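XC6422 protein (Xanthomonas campestris, PDB 2FUK) probably acts as a hydrolase, being a small serine alpha/beta-hydrolase that lacks a lid. Local coordinates at residues 155-163 and 204-215; 16-26 and 95-103. All blocks are in the same frame, centred on the assembly; numbering follows the deposited sequence.

How the contacts relate
From the N terminus, the chain first forms the hairpin of strands 11-17 and 20-27 at one margin of the sheet. Contact 2 then closes a loop of 68 residues, in which strands 38-43 and 71-75 are laid down, when helix 92-107 returns to pack on the hairpin. Past strands 112-118 and 136-140 the chain enters strand 158-163, and contact 1 closes a second loop of 40 residues as helix 201-212 folds back on that strand. The loops lie in series, neither nested nor crossing. Their contacts, with centres about 25 Å apart, sit on opposite sides of the chain's centre and tie helices to distant parts of one sheet.

Contact 1: residues 155-163 and 204-215; sequences PAQWLVIQG and LRGALQHGVRRW
Strand 158-163 runs nearly antiparallel to helix 204-212, the axes at 161° and 9.3 Å at their closest, and Leu159 comes level with Gly211, 6.7 Å away between CA atoms. Leu159 and Ile161 turn to the helix and Gln157 to Trp215, whereas Trp158 points away, hydrogen-bonded through NE1 to Ser139 OG. Gln157 has CG anti to its own carbonyl carbon (chi1 -65°) and stays extended beyond it, which lays the whole chain along one face of Trp215. CB lies over the centre of the indole; CG makes a CH-pi contact almost on the normal of the five-membered ring, 3.6 Å from its centroid. The amide, stacked with its plane 15° from the ring, brings OE1 to 3.4 Å from Trp215 CD1, while NE2 hydrogen-bonds to Gln135 O and helps fix the rotation. Gly211 O lies over the opposite face, near the rim. At the ring's edge, Trp215 CZ3 meets Leu159 CB at 4.0 Å. In the alpha/beta-hydrolase sheet this strand lies between strands 136-140 and 186-190, and the loop after it probably supplies the acid of the catalytic triad. With no side chain at Gly211, Leu159 CD2 approaches its CA to 3.9 Å; the same methyl touches Val212 CG1, the side chains crossing at about a right angle. Farther along, Ile161 CG2 reaches Leu204 CD1 at 3.9 Å; CD1, doubtfully placed, heads for Ala207 and Leu208. Beyond this buried layer, Arg205 forms a salt bridge with Glu67 of the second subunit.

Contact 2: residues 16-26 and 95-103; sequences DGPVGPLDVAV and DDLRAVAEW
Leu22 leans from strand 20-26 onto the Asp96-Val100 turn of helix 95-103, whose axis is inclined 64° to that of the strand. Its CB points to the helix, and CG, anti to the carbonyl carbon (chi1 -70°), passes 3.9 Å from Gly17 CA across the hairpin, a place where the neighbouring strand has no side chain. Beyond CG the branches part. CD1 dips to the helix backbone, 3.9 Å from Asp96 O, and also touches Val100 CG2 at 4.3 Å, with Ala99 CB at the limit of contact. CD2 lies instead against the carboxylate carbon, 4.0 Å from Asp96 CG. That carboxylate is buried, yet both its oxygens are hydrogen-bonded, and OD2 forms a salt bridge with Arg78. Asp96 OD1 also abuts the Pro18 ring, 3.3 Å from its CG. Pro18 follows Gly17 in the type I turn from Gly17 to Gly20 that joins the two strands as a beta-hairpin; its ring bends over the helix, with CD 4.0 Å from Ala99 CB. The helix is the connection of a beta-alpha-beta crossover from strand 71-75 to strand 112-118 in the alpha/beta-hydrolase sheet, and here it covers one face of the sheet at its hairpin margin. One turn past Ala99, Trp103 has CG anti to its backbone N (chi1 172°), sending the indole out to the strand. Its CH2 meets Val26 CG2 near the ring plane, at the edge, 4.0 Å apart, while Val24 CG1 approaches CZ3 obliquely at 4.4 Å. The indole NE1 hydrogen-bonds to Pro4 O, and the ring meets that of Phe6, tying the N-terminal residues to the same helix.

Contact 1: residues 155-163 and 204-215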
loop_
_atom_site.group_PDB
_atom_site.type_symbol
_atom_site.label_atom_id
_atom_site.label_comp_id
_atom_site.label_asym_id
_atom_site.label_seq_id
_atom_site.Cartn_x
_atom_site.Cartn_y
_atom_site.Cartn_z
ATOM N N PRO A 155 -19.887 8.308 -16.482
ATOM C CA PRO A 155 -19.383 9.678 -16.448
ATOM C C PRO A 155 -18.209 9.783 -17.413
ATOM O O PRO A 155 -17.681 8.768 -17.872
ATOM C CB PRO A 155 -18.952 9.847 -14.996
ATOM C CG PRO A 155 -18.480 8.460 -14.638
ATOM C CD PRO A 155 -19.540 7.579 -15.249
ATOM N N ALA A 156 -17.815 11.014 -17.724
ATOM C CA ALA A 156 -16.700 11.255 -18.627
ATOM C C ALA A 156 -15.419 10.631 -18.093
ATOM O O ALA A 156 -14.608 10.121 -18.855
ATOM C CB ALA A 156 -16.506 12.747 -18.820
ATOM N N GLN A 157 -15.235 10.691 -16.779
ATOM C CA GLN A 157 -14.058 10.110 -16.147
ATOM C C GLN A 157 -14.390 8.675 -15.749
ATOM O O GLN A 157 -14.950 8.424 -14.684
ATOM C CB GLN A 157 -13.656 10.950 -14.932
ATOM C CG GLN A 157 -13.197 12.354 -15.342
ATOM C CD GLN A 157 -13.031 13.330 -14.184
ATOM O OE1 GLN A 157 -12.404 14.373 -14.345
ATOM N NE2 GLN A 157 -13.600 13.011 -13.027
ATOM N N TRP A 158 -14.038 7.748 -16.634
ATOM C CA TRP A 158 -14.303 6.328 -16.453
ATOM C C TRP A 158 -13.045 5.511 -16.738
ATOM O O TRP A 158 -12.398 5.680 -17.776
ATOM C CB TRP A 158 -15.450 5.930 -17.389
ATOM C CG TRP A 158 -15.838 4.478 -17.400
ATOM C CD1 TRP A 158 -15.648 3.558 -16.407
ATOM C CD2 TRP A 158 -16.516 3.792 -18.459
ATOM N NE1 TRP A 158 -16.165 2.337 -16.786
ATOM C CE2 TRP A 158 -16.705 2.455 -18.041
ATOM C CE3 TRP A 158 -16.988 4.180 -19.722
ATOM C CZ2 TRP A 158 -17.340 1.501 -18.845
ATOM C CZ3 TRP A 158 -17.620 3.231 -20.521
ATOM C CH2 TRP A 158 -17.789 1.908 -20.079
ATOM N N LEU A 159 -12.702 4.634 -15.800
ATOM C CA LEU A 159 -11.519 3.791 -15.915
ATOM C C LEU A 159 -11.885 2.312 -15.923
ATOM O O LEU A 159 -12.663 1.857 -15.084
ATOM C CB LEU A 159 -10.570 4.064 -14.745
ATOM C CG LEU A 159 -9.366 3.138 -14.559
ATOM C CD1 LEU A 159 -8.387 3.302 -15.710
ATOM C CD2 LEU A 159 -8.683 3.467 -13.238
ATOM N N VAL A 160 -11.321 1.575 -16.877
ATOM C CA VAL A 160 -11.554 0.140 -16.990
ATOM C C VAL A 160 -10.221 -0.592 -16.851
ATOM O O VAL A 160 -9.234 -0.231 -17.497
ATOM C CB VAL A 160 -12.178 -0.237 -18.356
ATOM C CG1 VAL A 160 -12.227 -1.760 -18.500
ATOM C CG2 VAL A 160 -13.579 0.338 -18.468
ATOM N N ILE A 161 -10.193 -1.604 -15.991
ATOM C CA ILE A 161 -9.000 -2.412 -15.779
ATOM C C ILE A 161 -9.373 -3.858 -16.080
ATOM O O ILE A 161 -10.331 -4.393 -15.520
ATOM C CB ILE A 161 -8.492 -2.288 -14.332
ATOM C CG1 ILE A 161 -8.099 -0.832 -14.069
ATOM C CG2 ILE A 161 -7.313 -3.229 -14.103
ATOM C CD1 ILE A 161 -7.778 -0.528 -12.636
ATOM N N GLN A 162 -8.616 -4.485 -16.973
ATOM C CA GLN A 162 -8.908 -5.853 -17.364
ATOM C C GLN A 162 -7.703 -6.781 -17.386
ATOM O O GLN A 162 -6.673 -6.453 -17.965
ATOM C CB GLN A 162 -9.552 -5.846 -18.755
ATOM C CG GLN A 162 -9.812 -7.234 -19.335
ATOM C CD GLN A 162 -10.867 -7.983 -18.553
ATOM O OE1 GLN A 162 -10.711 -9.167 -18.237
ATOM N NE2 GLN A 162 -11.954 -7.302 -18.244
ATOM N N GLY A 163 -7.839 -7.946 -16.757
ATOM C CA GLY A 163 -6.752 -8.909 -16.782
ATOM C C GLY A 163 -6.787 -9.576 -18.144
ATOM O O GLY A 163 -7.839 -10.033 -18.581
ATOM N N LEU A 204 -2.581 -4.219 -9.515
ATOM C CA LEU A 204 -3.926 -3.680 -9.655
ATOM C C LEU A 204 -3.990 -2.335 -8.933
ATOM O O LEU A 204 -4.553 -1.366 -9.441
ATOM C CB LEU A 204 -4.946 -4.656 -9.057
ATOM C CG LEU A 204 -6.377 -4.136 -8.890
ATOM C CD1 LEU A 204 -6.989 -3.818 -10.251
ATOM C CD2 LEU A 204 -7.211 -5.178 -8.141
ATOM N N ARG A 205 -3.409 -2.289 -7.740
ATOM C CA ARG A 205 -3.380 -1.063 -6.947
ATOM C C ARG A 205 -2.726 0.056 -7.755
ATOM O O ARG A 205 -3.242 1.166 -7.822
ATOM C CB ARG A 205 -2.581 -1.288 -5.656
ATOM C CG ARG A 205 -2.576 -0.101 -4.698
ATOM C CD ARG A 205 -1.507 -0.277 -3.633
ATOM N NE ARG A 205 -0.172 -0.170 -4.215
ATOM C CZ ARG A 205 0.955 -0.512 -3.593
ATOM N NH1 ARG A 205 2.117 -0.366 -4.216
ATOM N NH2 ARG A 205 0.924 -1.008 -2.361
ATOM N N GLY A 206 -1.581 -0.246 -8.363
ATOM C CA GLY A 206 -0.879 0.752 -9.150
ATOM C C GLY A 206 -1.670 1.253 -10.342
ATOM O O GLY A 206 -1.684 2.451 -10.633
ATOM N N ALA A 207 -2.333 0.334 -11.039
ATOM C CA ALA A 207 -3.119 0.695 -12.207
ATOM C C ALA A 207 -4.266 1.617 -11.825
ATOM O O ALA A 207 -4.566 2.570 -12.542
ATOM C CB ALA A 207 -3.659 -0.556 -12.886
ATOM N N LEU A 208 -4.906 1.328 -10.699
ATOM C CA LEU A 208 -6.032 2.129 -10.229
ATOM C C LEU A 208 -5.577 3.524 -9.835
ATOM O O LEU A 208 -6.173 4.524 -10.232
ATOM C CB LEU A 208 -6.693 1.461 -9.018
ATOM C CG LEU A 208 -7.539 0.203 -9.229
ATOM C CD1 LEU A 208 -7.807 -0.459 -7.879
ATOM C CD2 LEU A 208 -8.855 0.568 -9.915
ATOM N N GLN A 209 -4.505 3.584 -9.052
ATOM C CA GLN A 209 -3.995 4.861 -8.585
ATOM C C GLN A 209 -3.493 5.736 -9.724
ATOM O O GLN A 209 -3.801 6.927 -9.784
ATOM C CB GLN A 209 -2.912 4.631 -7.525
ATOM C CG GLN A 209 -3.519 4.148 -6.213
ATOM C CD GLN A 209 -2.515 3.845 -5.116
ATOM O OE1 GLN A 209 -2.893 3.708 -3.953
ATOM N NE2 GLN A 209 -1.240 3.726 -5.475
ATOM N N HIS A 210 -2.742 5.155 -10.648
ATOM C CA HIS A 210 -2.254 5.952 -11.763
ATOM C C HIS A 210 -3.407 6.361 -12.669
ATOM O O HIS A 210 -3.405 7.457 -13.241
ATOM C CB HIS A 210 -1.229 5.171 -12.577
ATOM C CG HIS A 210 -0.668 5.949 -13.722
ATOM N ND1 HIS A 210 0.142 7.050 -13.544
ATOM C CD2 HIS A 210 -0.836 5.817 -15.060
ATOM C CE1 HIS A 210 0.450 7.563 -14.721
ATOM N NE2 HIS A 210 -0.132 6.833 -15.658
ATOM N N GLY A 211 -4.398 5.483 -12.795
ATOM C CA GLY A 211 -5.530 5.776 -13.650
ATOM C C GLY A 211 -6.438 6.892 -13.173
ATOM O O GLY A 211 -6.984 7.636 -13.988
ATOM N N VAL A 212 -6.607 7.023 -11.861
ATOM C CA VAL A 212 -7.483 8.064 -11.325
ATOM C C VAL A 212 -6.758 9.302 -10.790
ATOM O O VAL A 212 -7.394 10.300 -10.466
ATOM C CB VAL A 212 -8.394 7.516 -10.189
ATOM C CG1 VAL A 212 -9.197 6.325 -10.687
ATOM C CG2 VAL A 212 -7.560 7.141 -8.968
ATOM N N ARG A 213 -5.435 9.232 -10.708
ATOM C CA ARG A 213 -4.617 10.335 -10.192
ATOM C C ARG A 213 -5.050 11.741 -10.602
ATOM O O ARG A 213 -5.248 12.620 -9.755
ATOM C CB ARG A 213 -3.164 10.143 -10.620
ATOM C CG ARG A 213 -2.267 11.330 -10.310
ATOM C CD ARG A 213 -2.003 11.414 -8.830
ATOM N NE ARG A 213 -1.236 10.268 -8.356
ATOM C CZ ARG A 213 -1.102 9.935 -7.077
ATOM N NH1 ARG A 213 -0.379 8.876 -6.742
ATOM N NH2 ARG A 213 -1.714 10.641 -6.133
ATOM N N ARG A 214 -5.178 11.956 -11.906
ATOM C CA ARG A 214 -5.543 13.265 -12.422
ATOM C C ARG A 214 -6.996 13.670 -12.209
ATOM O O ARG A 214 -7.381 14.798 -12.523
ATOM C CB ARG A 214 -5.176 13.353 -13.906
ATOM C CG ARG A 214 -3.677 13.535 -14.127
ATOM C CD ARG A 214 -3.281 13.307 -15.578
ATOM N NE ARG A 214 -1.853 13.519 -15.797
ATOM C CZ ARG A 214 -1.269 14.714 -15.850
ATOM N NH1 ARG A 214 0.043 14.806 -16.056
ATOM N NH2 ARG A 214 -1.987 15.818 -15.701
ATOM N N TRP A 215 -7.812 12.765 -11.680
ATOM C CA TRP A 215 -9.206 13.107 -11.433
ATOM C C TRP A 215 -9.428 13.472 -9.970
ATOM O O TRP A 215 -10.543 13.785 -9.565
ATOM C CB TRP A 215 -10.140 11.959 -11.830
ATOM C CG TRP A 215 -10.024 11.561 -13.271
ATOM C CD1 TRP A 215 -9.637 12.354 -14.318
ATOM C CD2 TRP A 215 -10.300 10.270 -13.829
ATOM N NE1 TRP A 215 -9.648 11.633 -15.490
ATOM C CE2 TRP A 215 -10.053 10.351 -15.218
ATOM C CE3 TRP A 215 -10.732 9.050 -13.289
ATOM C CZ2 TRP A 215 -10.224 9.253 -16.075
ATOM C CZ3 TRP A 215 -10.901 7.964 -14.141
ATOM C CH2 TRP A 215 -10.647 8.073 -15.516
#

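Contact 2: residues 16-26 and 95-103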
loop_
_atom_site.group_PDB
_atom_site.type_symbol
_atom_site.label_atom_id
_atom_site.label_comp_id
_atom_site.label_asym_id
_atom_site.label_seq_id
_atom_site.Cartn_x
_atom_site.Cartn_y
_atom_site.Cartn_z
ATOM N N ASP A 16 -30.595 0.544 6.012
ATOM C CA ASP A 16 -31.884 0.075 5.516
ATOM C C ASP A 16 -31.854 0.062 3.987
ATOM O O ASP A 16 -31.681 1.107 3.348
ATOM C CB ASP A 16 -33.017 0.997 5.972
ATOM C CG ASP A 16 -33.363 0.836 7.442
ATOM O OD1 ASP A 16 -33.098 -0.242 8.021
ATOM O OD2 ASP A 16 -33.926 1.801 8.011
ATOM N N GLY A 17 -32.020 -1.120 3.405
ATOM C CA GLY A 17 -32.029 -1.246 1.959
ATOM C C GLY A 17 -33.446 -1.408 1.447
ATOM O O GLY A 17 -34.382 -1.523 2.245
ATOM N N PRO A 18 -33.649 -1.408 0.121
ATOM C CA PRO A 18 -35.004 -1.562 -0.415
ATOM C C PRO A 18 -35.733 -2.834 0.011
ATOM O O PRO A 18 -36.961 -2.836 0.104
ATOM C CB PRO A 18 -34.796 -1.475 -1.931
ATOM C CG PRO A 18 -33.331 -1.769 -2.129
ATOM C CD PRO A 18 -32.689 -1.109 -0.955
ATOM N N VAL A 19 -34.998 -3.913 0.272
ATOM C CA VAL A 19 -35.650 -5.158 0.685
ATOM C C VAL A 19 -35.197 -5.627 2.066
ATOM O O VAL A 19 -35.357 -6.795 2.422
ATOM C CB VAL A 19 -35.421 -6.307 -0.349
ATOM C CG1 VAL A 19 -36.028 -5.925 -1.700
ATOM C CG2 VAL A 19 -33.940 -6.614 -0.491
ATOM N N GLY A 20 -34.641 -4.709 2.849
ATOM C CA GLY A 20 -34.185 -5.069 4.178
ATOM C C GLY A 20 -32.784 -4.558 4.458
ATOM O O GLY A 20 -32.213 -3.829 3.647
ATOM N N PRO A 21 -32.199 -4.944 5.601
ATOM C CA PRO A 21 -30.855 -4.548 6.041
ATOM C C PRO A 21 -29.748 -4.847 5.034
ATOM O O PRO A 21 -29.805 -5.835 4.305
ATOM C CB PRO A 21 -30.666 -5.345 7.333
ATOM C CG PRO A 21 -32.070 -5.539 7.824
ATOM C CD PRO A 21 -32.800 -5.883 6.565
ATOM N N LEU A 22 -28.745 -3.972 5.006
ATOM C CA LEU A 22 -27.587 -4.131 4.129
ATOM C C LEU A 22 -26.324 -3.978 4.972
ATOM O O LEU A 22 -26.197 -3.023 5.744
ATOM C CB LEU A 22 -27.585 -3.066 3.019
ATOM C CG LEU A 22 -28.625 -3.134 1.898
ATOM C CD1 LEU A 22 -28.539 -1.875 1.024
ATOM C CD2 LEU A 22 -28.398 -4.380 1.059
ATOM N N ASP A 23 -25.402 -4.927 4.842
ATOM C CA ASP A 23 -24.138 -4.868 5.568
ATOM C C ASP A 23 -23.292 -3.797 4.908
ATOM O O ASP A 23 -23.112 -3.808 3.685
ATOM C CB ASP A 23 -23.389 -6.192 5.469
ATOM C CG ASP A 23 -24.143 -7.337 6.093
ATOM O OD1 ASP A 23 -23.863 -8.483 5.702
ATOM O OD2 ASP A 23 -24.994 -7.098 6.981
ATOM N N VAL A 24 -22.768 -2.882 5.714
ATOM C CA VAL A 24 -21.953 -1.793 5.204
ATOM C C VAL A 24 -20.655 -1.655 5.993
ATOM O O VAL A 24 -20.608 -1.949 7.185
ATOM C CB VAL A 24 -22.744 -0.458 5.277
ATOM C CG1 VAL A 24 -21.862 0.719 4.886
ATOM C CG2 VAL A 24 -23.945 -0.530 4.350
ATOM N N ALA A 25 -19.597 -1.230 5.315
ATOM C CA ALA A 25 -18.317 -1.009 5.972
ATOM C C ALA A 25 -17.761 0.297 5.428
ATOM O O ALA A 25 -17.729 0.503 4.219
ATOM C CB ALA A 25 -17.357 -2.156 5.682
ATOM N N VAL A 26 -17.346 1.183 6.325
ATOM C CA VAL A 26 -16.779 2.464 5.928
ATOM C C VAL A 26 -15.319 2.469 6.350
ATOM O O VAL A 26 -15.015 2.321 7.536
ATOM C CB VAL A 26 -17.505 3.640 6.614
ATOM C CG1 VAL A 26 -16.868 4.957 6.200
ATOM C CG2 VAL A 26 -18.989 3.620 6.244
ATOM N N ASP A 95 -30.742 -1.019 -6.944
ATOM C CA ASP A 95 -31.506 -0.281 -5.949
ATOM C C ASP A 95 -30.762 -0.306 -4.619
ATOM O O ASP A 95 -30.807 0.667 -3.867
ATOM C CB ASP A 95 -32.908 -0.875 -5.783
ATOM C CG ASP A 95 -33.696 -0.884 -7.086
ATOM O OD1 ASP A 95 -33.507 0.045 -7.903
ATOM O OD2 ASP A 95 -34.518 -1.812 -7.283
ATOM N N ASP A 96 -30.084 -1.416 -4.331
ATOM C CA ASP A 96 -29.310 -1.530 -3.094
ATOM C C ASP A 96 -28.202 -0.486 -3.147
ATOM O O ASP A 96 -27.942 0.216 -2.170
ATOM C CB ASP A 96 -28.654 -2.911 -2.956
ATOM C CG ASP A 96 -29.651 -4.030 -2.753
ATOM O OD1 ASP A 96 -30.766 -3.766 -2.263
ATOM O OD2 ASP A 96 -29.300 -5.189 -3.070
ATOM N N LEU A 97 -27.549 -0.397 -4.302
ATOM C CA LEU A 97 -26.471 0.563 -4.503
ATOM C C LEU A 97 -27.014 1.985 -4.332
ATOM O O LEU A 97 -26.357 2.834 -3.731
ATOM C CB LEU A 97 -25.880 0.407 -5.910
ATOM C CG LEU A 97 -24.376 0.608 -6.146
ATOM C CD1 LEU A 97 -24.178 1.026 -7.585
ATOM C CD2 LEU A 97 -23.772 1.632 -5.203
ATOM N N ARG A 98 -28.211 2.245 -4.859
ATOM C CA ARG A 98 -28.797 3.578 -4.735
ATOM C C ARG A 98 -29.016 3.961 -3.275
ATOM O O ARG A 98 -28.813 5.112 -2.898
ATOM C CB ARG A 98 -30.131 3.683 -5.492
ATOM C CG ARG A 98 -30.801 5.059 -5.322
ATOM C CD ARG A 98 -31.622 5.494 -6.531
ATOM N NE ARG A 98 -32.901 4.798 -6.668
ATOM C CZ ARG A 98 -33.936 4.968 -5.848
ATOM N NH1 ARG A 98 -33.845 5.807 -4.823
ATOM N NH2 ARG A 98 -35.070 4.318 -6.070
ATOM N N ALA A 99 -29.444 3.002 -2.459
ATOM C CA ALA A 99 -29.684 3.273 -1.046
ATOM C C ALA A 99 -28.386 3.683 -0.356
ATOM O O ALA A 99 -28.371 4.585 0.484
ATOM C CB ALA A 99 -30.264 2.035 -0.371
ATOM N N VAL A 100 -27.299 3.011 -0.718
ATOM C CA VAL A 100 -26.007 3.322 -0.135
ATOM C C VAL A 100 -25.556 4.694 -0.633
ATOM O O VAL A 100 -25.103 5.527 0.148
ATOM C CB VAL A 100 -24.959 2.242 -0.506
ATOM C CG1 VAL A 100 -23.613 2.565 0.145
ATOM C CG2 VAL A 100 -25.448 0.871 -0.042
ATOM N N ALA A 101 -25.695 4.930 -1.933
ATOM C CA ALA A 101 -25.293 6.204 -2.514
ATOM C C ALA A 101 -26.060 7.375 -1.904
ATOM O O ALA A 101 -25.483 8.430 -1.626
ATOM C CB ALA A 101 -25.504 6.178 -4.031
ATOM N N GLU A 102 -27.362 7.201 -1.703
ATOM C CA GLU A 102 -28.174 8.274 -1.140
ATOM C C GLU A 102 -27.823 8.551 0.320
ATOM O O GLU A 102 -27.910 9.691 0.778
ATOM C CB GLU A 102 -29.667 7.951 -1.292
ATOM C CG GLU A 102 -30.123 7.929 -2.753
ATOM C CD GLU A 102 -31.622 7.734 -2.932
ATOM O OE1 GLU A 102 -32.295 7.270 -1.987
ATOM O OE2 GLU A 102 -32.127 8.045 -4.035
ATOM N N TRP A 103 -27.429 7.510 1.048
ATOM C CA TRP A 103 -27.037 7.671 2.450
ATOM C C TRP A 103 -25.708 8.436 2.495
ATOM O O TRP A 103 -25.514 9.333 3.313
ATOM C CB TRP A 103 -26.891 6.298 3.120
ATOM C CG TRP A 103 -26.309 6.344 4.512
ATOM C CD1 TRP A 103 -26.904 6.832 5.642
ATOM C CD2 TRP A 103 -25.004 5.910 4.902
ATOM N NE1 TRP A 103 -26.047 6.733 6.708
ATOM C CE2 TRP A 103 -24.872 6.169 6.283
ATOM C CE3 TRP A 103 -23.930 5.328 4.217
ATOM C CZ2 TRP A 103 -23.706 5.864 6.995
ATOM C CZ3 TRP A 103 -22.770 5.026 4.926
ATOM C CH2 TRP A 103 -22.670 5.296 6.302
#